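Long-range contacts in galactonate dehydratase (Zobellia galactanivorans, PDB 5OLC), which is a member of the enolase superfamily, pairing a mandelate racemase/muconate lactonizing enzyme type N-terminal domain with a C-terminal barrel domain: residues N122-S126 with V363-L369; N134-P139 with G359-V363; E348-K353 with G370-D374. One frame throughout, in Å; residues are numbered along the deposited sequence.

Interaction 1: N122-S126 with V363-L369; sequences NLPVS and VPCTPGL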
loop_
_atom_site.group_PDB
_atom_site.type_symbol
_atom_site.label_atom_id
_atom_site.label_comp_id
_atom_site.label_asym_id
_atom_site.label_seq_id
_atom_site.Cartn_x
_atom_site.Cartn_y
_atom_site.Cartn_z
ATOM N N ASN A 122 -42.258 15.796 22.995
ATOM C CA ASN A 122 -43.160 14.727 23.456
ATOM C C ASN A 122 -43.056 13.412 22.673
ATOM O O ASN A 122 -44.069 12.791 22.341
ATOM C CB ASN A 122 -44.600 15.215 23.521
ATOM C CG ASN A 122 -45.294 14.647 24.727
ATOM O OD1 ASN A 122 -45.817 13.525 24.696
ATOM N ND2 ASN A 122 -45.187 15.343 25.858
ATOM N N LEU A 123 -41.813 12.980 22.419
ATOM C CA LEU A 123 -41.496 11.747 21.690
ATOM C C LEU A 123 -40.355 10.977 22.355
ATOM O O LEU A 123 -39.444 11.628 22.875
ATOM C CB LEU A 123 -41.049 12.087 20.255
ATOM C CG LEU A 123 -42.123 12.376 19.226
ATOM C CD1 LEU A 123 -41.491 12.887 17.957
ATOM C CD2 LEU A 123 -42.958 11.142 18.928
ATOM N N PRO A 124 -40.294 9.618 22.280
ATOM C CA PRO A 124 -39.106 8.925 22.816
ATOM C C PRO A 124 -37.845 9.287 22.003
ATOM O O PRO A 124 -37.960 9.879 20.915
ATOM C CB PRO A 124 -39.475 7.439 22.720
ATOM C CG PRO A 124 -40.485 7.370 21.657
ATOM C CD PRO A 124 -41.247 8.665 21.681
ATOM N N VAL A 125 -36.644 8.987 22.543
ATOM C CA VAL A 125 -35.362 9.296 21.890
ATOM C C VAL A 125 -35.191 8.499 20.577
ATOM O O VAL A 125 -34.734 9.081 19.586
ATOM C CB VAL A 125 -34.146 9.152 22.851
ATOM C CG1 VAL A 125 -32.823 9.409 22.134
ATOM C CG2 VAL A 125 -34.286 10.088 24.050
ATOM N N SER A 126 -35.572 7.188 20.556
ATOM C CA SER A 126 -35.438 6.339 19.360
ATOM C C SER A 126 -36.154 6.915 18.150
ATOM O O SER A 126 -35.566 6.977 17.069
ATOM C CB SER A 126 -35.855 4.893 19.625
ATOM O OG SER A 126 -36.852 4.710 20.617
ATOM N N VAL A 363 -38.760 -1.527 24.094
ATOM C CA VAL A 363 -38.438 -0.108 23.950
ATOM C C VAL A 363 -39.616 0.737 24.456
ATOM O O VAL A 363 -40.748 0.468 24.054
ATOM C CB VAL A 363 -38.030 0.246 22.482
ATOM C CG1 VAL A 363 -37.607 1.712 22.336
ATOM C CG2 VAL A 363 -36.928 -0.682 21.970
ATOM N N PRO A 364 -39.387 1.719 25.366
ATOM C CA PRO A 364 -40.506 2.553 25.837
ATOM C C PRO A 364 -40.933 3.636 24.825
ATOM O O PRO A 364 -40.139 4.064 23.985
ATOM C CB PRO A 364 -39.972 3.148 27.146
ATOM C CG PRO A 364 -38.515 3.263 26.919
ATOM C CD PRO A 364 -38.109 2.155 25.970
ATOM N N CYS A 365 -42.191 4.095 24.943
ATOM C CA CYS A 365 -42.821 5.097 24.078
ATOM C C CYS A 365 -42.927 6.462 24.761
ATOM O O CYS A 365 -43.364 7.431 24.136
ATOM C CB CYS A 365 -44.188 4.595 23.626
ATOM S SG CYS A 365 -44.302 2.791 23.524
ATOM N N THR A 366 -42.542 6.522 26.047
ATOM C CA THR A 366 -42.542 7.701 26.920
ATOM C C THR A 366 -41.607 8.816 26.390
ATOM O O THR A 366 -40.559 8.489 25.821
ATOM C CB THR A 366 -42.145 7.263 28.347
ATOM O OG1 THR A 366 -40.853 6.649 28.322
ATOM C CG2 THR A 366 -43.154 6.291 28.967
ATOM N N PRO A 367 -41.941 10.124 26.565
ATOM C CA PRO A 367 -41.051 11.194 26.046
ATOM C C PRO A 367 -39.672 11.226 26.701
ATOM O O PRO A 367 -39.560 11.216 27.934
ATOM C CB PRO A 367 -41.826 12.493 26.308
ATOM C CG PRO A 367 -43.196 12.081 26.651
ATOM C CD PRO A 367 -43.135 10.693 27.214
ATOM N N GLY A 368 -38.641 11.255 25.862
ATOM C CA GLY A 368 -37.251 11.238 26.302
ATOM C C GLY A 368 -36.760 9.823 26.519
ATOM O O GLY A 368 -37.305 8.874 25.939
ATOM N N LEU A 369 -35.728 9.671 27.361
ATOM C CA LEU A 369 -35.124 8.367 27.662
ATOM C C LEU A 369 -36.082 7.448 28.425
ATOM O O LEU A 369 -35.982 6.223 28.321
ATOM C CB LEU A 369 -33.804 8.535 28.452
ATOM C CG LEU A 369 -32.701 9.389 27.841
ATOM C CD1 LEU A 369 -31.745 9.840 28.898
ATOM C CD2 LEU A 369 -31.959 8.635 26.739
#
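Asn122 and Pro367 meet side by side in a loop-to-loop contact of the enolase-superfamily fold, in which the segment leaving helix 101-120 reaches the loop between strands 360-362 and 371-373. Asn122, with positive phi, is the C-prime residue of the Schellman motif that ends that helix. The two side chains point the same way, with Asn122 OD1 3.6 Å from Pro367 CG. The Pro124 ring turns instead to backbone carbonyls: CD is 3.5 Å from Cys365 O, and CB is 3.4 Å from Thr366 O. A single beta bridge joins Pro124 to Gly368, whose own phi is also positive. Val125 N makes a weak hydrogen bond to Gly368 O. Val125 has CG1 anti to the backbone N (chi1 177°), which leaves CG2 to meet the Leu369 side chain, 3.8 Å from CD2. Helix 101-120 and Leu284 also pack on these two residues, and His317 accepts a hydrogen bond from Ser126 N. The firmer bond of the bridge is Gly368 N to Leu123 O, 3.1 Å long and nearly straight at 170°, its donor standing above the carbonyl plane, 44° out of it.

Interaction 2: N134-P139 with G359-V363; sequences NPIIEP and GHLEV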
loop_
_atom_site.group_PDB
_atom_site.type_symbol
_atom_site.label_atom_id
_atom_site.label_comp_id
_atom_site.label_asym_id
_atom_site.label_seq_id
_atom_site.Cartn_x
_atom_site.Cartn_y
_atom_site.Cartn_z
ATOM N N ASN A 134 -36.321 -1.511 15.799
ATOM C CA ASN A 134 -36.468 -2.709 16.620
ATOM C C ASN A 134 -37.247 -2.367 17.904
ATOM O O ASN A 134 -36.665 -1.799 18.843
ATOM C CB ASN A 134 -35.087 -3.284 16.962
ATOM C CG ASN A 134 -34.091 -3.299 15.824
ATOM O OD1 ASN A 134 -32.989 -2.750 15.934
ATOM N ND2 ASN A 134 -34.450 -3.937 14.713
ATOM N N PRO A 135 -38.572 -2.669 17.955
ATOM C CA PRO A 135 -39.358 -2.340 19.163
ATOM C C PRO A 135 -39.067 -3.253 20.346
ATOM O O PRO A 135 -39.390 -2.931 21.482
ATOM C CB PRO A 135 -40.798 -2.465 18.682
ATOM C CG PRO A 135 -40.741 -3.471 17.592
ATOM C CD PRO A 135 -39.412 -3.310 16.920
ATOM N N ILE A 136 -38.480 -4.411 20.052
ATOM C CA ILE A 136 -38.082 -5.430 21.017
ATOM C C ILE A 136 -36.607 -5.722 20.767
ATOM O O ILE A 136 -36.180 -5.793 19.612
ATOM C CB ILE A 136 -38.989 -6.704 20.928
ATOM C CG1 ILE A 136 -40.437 -6.383 21.369
ATOM C CG2 ILE A 136 -38.424 -7.888 21.740
ATOM C CD1 ILE A 136 -41.405 -6.186 20.211
ATOM N N ILE A 137 -35.824 -5.784 21.851
ATOM C CA ILE A 137 -34.394 -6.073 21.824
ATOM C C ILE A 137 -34.120 -7.161 22.901
ATOM O O ILE A 137 -34.807 -7.178 23.916
ATOM C CB ILE A 137 -33.471 -4.794 21.869
ATOM C CG1 ILE A 137 -32.686 -4.668 23.149
ATOM C CG2 ILE A 137 -34.176 -3.479 21.569
ATOM C CD1 ILE A 137 -31.335 -5.107 22.982
ATOM N N GLU A 138 -33.194 -8.099 22.645
ATOM C CA GLU A 138 -32.881 -9.185 23.579
ATOM C C GLU A 138 -31.477 -8.985 24.188
ATOM O O GLU A 138 -30.476 -9.368 23.578
ATOM C CB GLU A 138 -33.102 -10.591 22.958
ATOM C CG GLU A 138 -32.374 -10.884 21.655
ATOM C CD GLU A 138 -32.337 -12.349 21.263
ATOM O OE1 GLU A 138 -31.292 -12.788 20.729
ATOM O OE2 GLU A 138 -33.346 -13.058 21.485
ATOM N N PRO A 139 -31.368 -8.323 25.363
ATOM C CA PRO A 139 -30.028 -8.041 25.910
ATOM C C PRO A 139 -29.313 -9.244 26.513
ATOM O O PRO A 139 -29.938 -10.285 26.743
ATOM C CB PRO A 139 -30.291 -6.940 26.940
ATOM C CG PRO A 139 -31.676 -7.179 27.391
ATOM C CD PRO A 139 -32.431 -7.771 26.227
ATOM N N GLY A 359 -36.109 -12.811 28.667
ATOM C CA GLY A 359 -35.001 -12.385 27.818
ATOM C C GLY A 359 -35.248 -11.216 26.886
ATOM O O GLY A 359 -34.288 -10.671 26.335
ATOM N N HIS A 360 -36.520 -10.834 26.682
ATOM C CA HIS A 360 -36.872 -9.746 25.777
ATOM C C HIS A 360 -37.198 -8.462 26.507
ATOM O O HIS A 360 -37.988 -8.460 27.452
ATOM C CB HIS A 360 -38.009 -10.137 24.805
ATOM C CG HIS A 360 -37.716 -11.320 23.920
ATOM N ND1 HIS A 360 -36.444 -11.558 23.412
ATOM C CD2 HIS A 360 -38.554 -12.278 23.454
ATOM C CE1 HIS A 360 -36.547 -12.660 22.684
ATOM N NE2 HIS A 360 -37.796 -13.127 22.677
ATOM N N LEU A 361 -36.570 -7.370 26.051
ATOM C CA LEU A 361 -36.697 -6.000 26.534
ATOM C C LEU A 361 -37.563 -5.258 25.531
ATOM O O LEU A 361 -37.473 -5.528 24.336
ATOM C CB LEU A 361 -35.306 -5.358 26.608
ATOM C CG LEU A 361 -35.169 -4.142 27.494
ATOM C CD1 LEU A 361 -34.015 -4.290 28.419
ATOM C CD2 LEU A 361 -35.021 -2.904 26.674
ATOM N N GLU A 362 -38.417 -4.345 26.015
ATOM C CA GLU A 362 -39.342 -3.607 25.167
ATOM C C GLU A 362 -39.068 -2.124 25.251
ATOM O O GLU A 362 -39.135 -1.533 26.336
ATOM C CB GLU A 362 -40.780 -3.926 25.585
ATOM C CG GLU A 362 -41.872 -3.482 24.624
ATOM C CD GLU A 362 -43.253 -3.865 25.129
ATOM O OE1 GLU A 362 -43.523 -5.084 25.276
ATOM O OE2 GLU A 362 -44.038 -2.943 25.455
ATOM N N VAL A 363 -38.760 -1.527 24.094
ATOM C CA VAL A 363 -38.438 -0.108 23.950
ATOM C C VAL A 363 -39.616 0.737 24.456
ATOM O O VAL A 363 -40.748 0.468 24.054
ATOM C CB VAL A 363 -38.030 0.246 22.482
ATOM C CG1 VAL A 363 -37.607 1.712 22.336
ATOM C CG2 VAL A 363 -36.928 -0.682 21.970
HETATM O O HOH W 1 -31.686 -12.217 25.922
#
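A short antiparallel beta pairing joins strand 360-362 to the start of strand 136-142, the first strand of the C-terminal barrel domain. Ile137 and Leu361 form the hydrogen-bonded pair: Leu361 N reaches Ile137 O at 2.8 Å, with a C=O...N angle of 174°, and Ile137 N returns a bond to Leu361 O at 3.0 Å. Val363 N to Pro135 O extends the pairing by one more bond. Ile136 and Glu362 make the non-hydrogen-bonded pair on the other face, where Ile136 CG2 lies 3.8 Å from His360 CB. Glu138 CG sits between the backbone N and the carbonyl carbon (chi1 55°), and the chain extends from there alongside His360, carboxylate and imidazole planes only 22° apart. Glu138 OE2 is at the ring edge, 3.4 Å from His360 CE1, while OE1 is held in a salt bridge with Arg198. The Pro139 and Leu361 side chains cross at about a right angle, Pro139 CD 3.8 Å from Leu361 CB. One water donates to both Pro139 O and Gly359 O. Val316, Val319 and Ala320 of helix 309-321 pack against Leu361, Ile137 and Val363 respectively, and strand 350-357 adds Ile354 and Leu356 beside Leu361.

Interaction 3: E348-K353 with G370-D374; sequences EVTLHK and GVDVD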
loop_
_atom_site.group_PDB
_atom_site.type_symbol
_atom_site.label_atom_id
_atom_site.label_comp_id
_atom_site.label_asym_id
_atom_site.label_seq_id
_atom_site.Cartn_x
_atom_site.Cartn_y
_atom_site.Cartn_z
ATOM N N GLU A 348 -31.490 1.827 42.685
ATOM C CA GLU A 348 -32.162 2.704 43.648
ATOM C C GLU A 348 -32.199 4.173 43.224
ATOM O O GLU A 348 -33.260 4.782 43.302
ATOM C CB GLU A 348 -31.559 2.571 45.060
ATOM C CG GLU A 348 -31.725 1.204 45.706
ATOM C CD GLU A 348 -31.006 0.997 47.028
ATOM O OE1 GLU A 348 -30.948 1.953 47.837
ATOM O OE2 GLU A 348 -30.535 -0.139 47.273
ATOM N N VAL A 349 -31.057 4.754 42.823
ATOM C CA VAL A 349 -30.999 6.171 42.452
ATOM C C VAL A 349 -31.772 6.452 41.155
ATOM O O VAL A 349 -32.427 7.496 41.065
ATOM C CB VAL A 349 -29.557 6.741 42.420
ATOM C CG1 VAL A 349 -29.560 8.256 42.225
ATOM C CG2 VAL A 349 -28.797 6.387 43.692
ATOM N N THR A 350 -31.727 5.519 40.173
ATOM C CA THR A 350 -32.429 5.709 38.898
ATOM C C THR A 350 -33.659 4.825 38.737
ATOM O O THR A 350 -33.641 3.618 38.993
ATOM C CB THR A 350 -31.507 5.596 37.688
ATOM O OG1 THR A 350 -30.758 4.392 37.771
ATOM C CG2 THR A 350 -30.601 6.795 37.543
ATOM N N LEU A 351 -34.718 5.478 38.263
ATOM C CA LEU A 351 -36.041 4.944 38.015
ATOM C C LEU A 351 -36.301 4.801 36.512
ATOM O O LEU A 351 -36.324 5.795 35.775
ATOM C CB LEU A 351 -37.092 5.883 38.637
ATOM C CG LEU A 351 -36.894 6.268 40.092
ATOM C CD1 LEU A 351 -37.334 7.688 40.331
ATOM C CD2 LEU A 351 -37.595 5.282 41.024
ATOM N N HIS A 352 -36.510 3.556 36.072
ATOM C CA HIS A 352 -36.794 3.233 34.684
ATOM C C HIS A 352 -38.270 2.830 34.498
ATOM O O HIS A 352 -38.922 2.381 35.444
ATOM C CB HIS A 352 -35.843 2.129 34.189
ATOM C CG HIS A 352 -36.063 0.778 34.807
ATOM N ND1 HIS A 352 -36.832 -0.183 34.182
ATOM C CD2 HIS A 352 -35.572 0.261 35.955
ATOM C CE1 HIS A 352 -36.786 -1.249 34.963
ATOM N NE2 HIS A 352 -36.045 -1.028 36.043
ATOM N N LYS A 353 -38.784 2.995 33.275
ATOM C CA LYS A 353 -40.151 2.625 32.911
ATOM C C LYS A 353 -40.161 1.313 32.082
ATOM O O LYS A 353 -41.176 0.610 32.046
ATOM C CB LYS A 353 -40.815 3.772 32.109
ATOM C CG LYS A 353 -41.556 4.817 32.959
ATOM C CD LYS A 353 -40.641 5.909 33.548
ATOM C CE LYS A 353 -41.192 7.301 33.346
ATOM N NZ LYS A 353 -40.451 8.303 34.148
ATOM N N GLY A 370 -36.986 8.055 29.186
ATOM C CA GLY A 370 -37.973 7.332 29.978
ATOM C C GLY A 370 -37.433 6.981 31.336
ATOM O O GLY A 370 -37.712 5.897 31.858
ATOM N N VAL A 371 -36.637 7.921 31.895
ATOM C CA VAL A 371 -35.980 7.788 33.195
ATOM C C VAL A 371 -36.088 9.013 34.085
ATOM O O VAL A 371 -36.079 10.166 33.612
ATOM C CB VAL A 371 -34.497 7.342 33.134
ATOM C CG1 VAL A 371 -34.379 5.841 32.945
ATOM C CG2 VAL A 371 -33.686 8.137 32.111
ATOM N N ASP A 372 -36.087 8.721 35.404
ATOM C CA ASP A 372 -36.080 9.680 36.491
ATOM C C ASP A 372 -35.113 9.262 37.597
ATOM O O ASP A 372 -34.657 8.112 37.627
ATOM C CB ASP A 372 -37.495 9.924 37.032
ATOM C CG ASP A 372 -37.902 11.380 36.931
ATOM O OD1 ASP A 372 -37.022 12.261 37.122
ATOM O OD2 ASP A 372 -39.098 11.643 36.659
ATOM N N VAL A 373 -34.775 10.221 38.479
ATOM C CA VAL A 373 -33.889 10.010 39.619
ATOM C C VAL A 373 -34.668 10.261 40.935
ATOM O O VAL A 373 -35.264 11.334 41.094
ATOM C CB VAL A 373 -32.602 10.878 39.502
ATOM C CG1 VAL A 373 -31.846 10.977 40.831
ATOM C CG2 VAL A 373 -31.691 10.373 38.383
ATOM N N ASP A 374 -34.665 9.262 41.858
ATOM C CA ASP A 374 -35.273 9.360 43.189
ATOM C C ASP A 374 -34.348 10.313 43.950
ATOM O O ASP A 374 -33.225 9.932 44.298
ATOM C CB ASP A 374 -35.326 7.965 43.868
ATOM C CG ASP A 374 -36.046 7.872 45.211
ATOM O OD1 ASP A 374 -36.203 8.915 45.879
ATOM O OD2 ASP A 374 -36.415 6.744 45.610
#
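Strands 350-352 and 371-373 run antiparallel within the mixed sheet, their axes 4.5 Å apart at closest approach and their directions 153° apart. Leu351 and Asp372 are the hydrogen-bonded pair: Leu351 N to Asp372 O is 2.7 Å, and the return bond from Asp372 N lies in the plane of the Leu351 carbonyl. Asp374 N to Val349 O continues the pattern at one end, where Asp374 is also the N-cap residue of helix 375-381; at the other, Lys353 N to Gly370 O is weak. With CG anti to the carbonyl carbon (chi1 -51°), Leu351 lays CD1 over the opposing backbone, 3.5 Å from Asp374 N. Asp372 OD1 is hydrogen-bonded to Tyr51 OH, and OD2 remains 4.4 Å from Lys353 NZ, beyond salt-bridge range. The lysine chain bends at chi2 and chi3, bringing CD to 3.4 Å from Gly370 O. On the opposite face, Val373 meets two residues with its two branches. CG1 lies beside Val349 CG1 at 3.8 Å, the side chains pointing the same way, whereas CG2 reaches Thr350 CG2, also at 3.8 Å. Thr350 OG1 is hydrogen-bonded to Arg346 O and Trp309 N, and His352 stacks on the Trp309 ring. Ile310 of helix 309-321 backs Thr350 and Val373, Leu378 of helix 375-381 contacts Val349 and Val373, and Trp53 of strand 51-56 touches Asp372 and Val373.

Overall arrangement
From the N terminus, the chain leaves helix 101-120 through 122-126, enters strand 136-142, and returns to both regions only after more than 200 residues. Interaction 1 closes the longer loop, and interaction 2 is nested within it; the two share Val363, where strand 360-362 passes into the following loop. Interaction 3 closes a short loop of 16 residues and crosses both others, since 348-353 precedes 359-363 while 370-374 follows 363-369 directly. Strand 350-357 neighbours both 360-362 and 371-373, so interactions 2 and 3 reach one sheet, with centres about 19 Å apart. Strand 360-362 is thus tied to the first barrel strand, the loop after it to the end of helix 101-120, and strand 371-373 to strand 350-357.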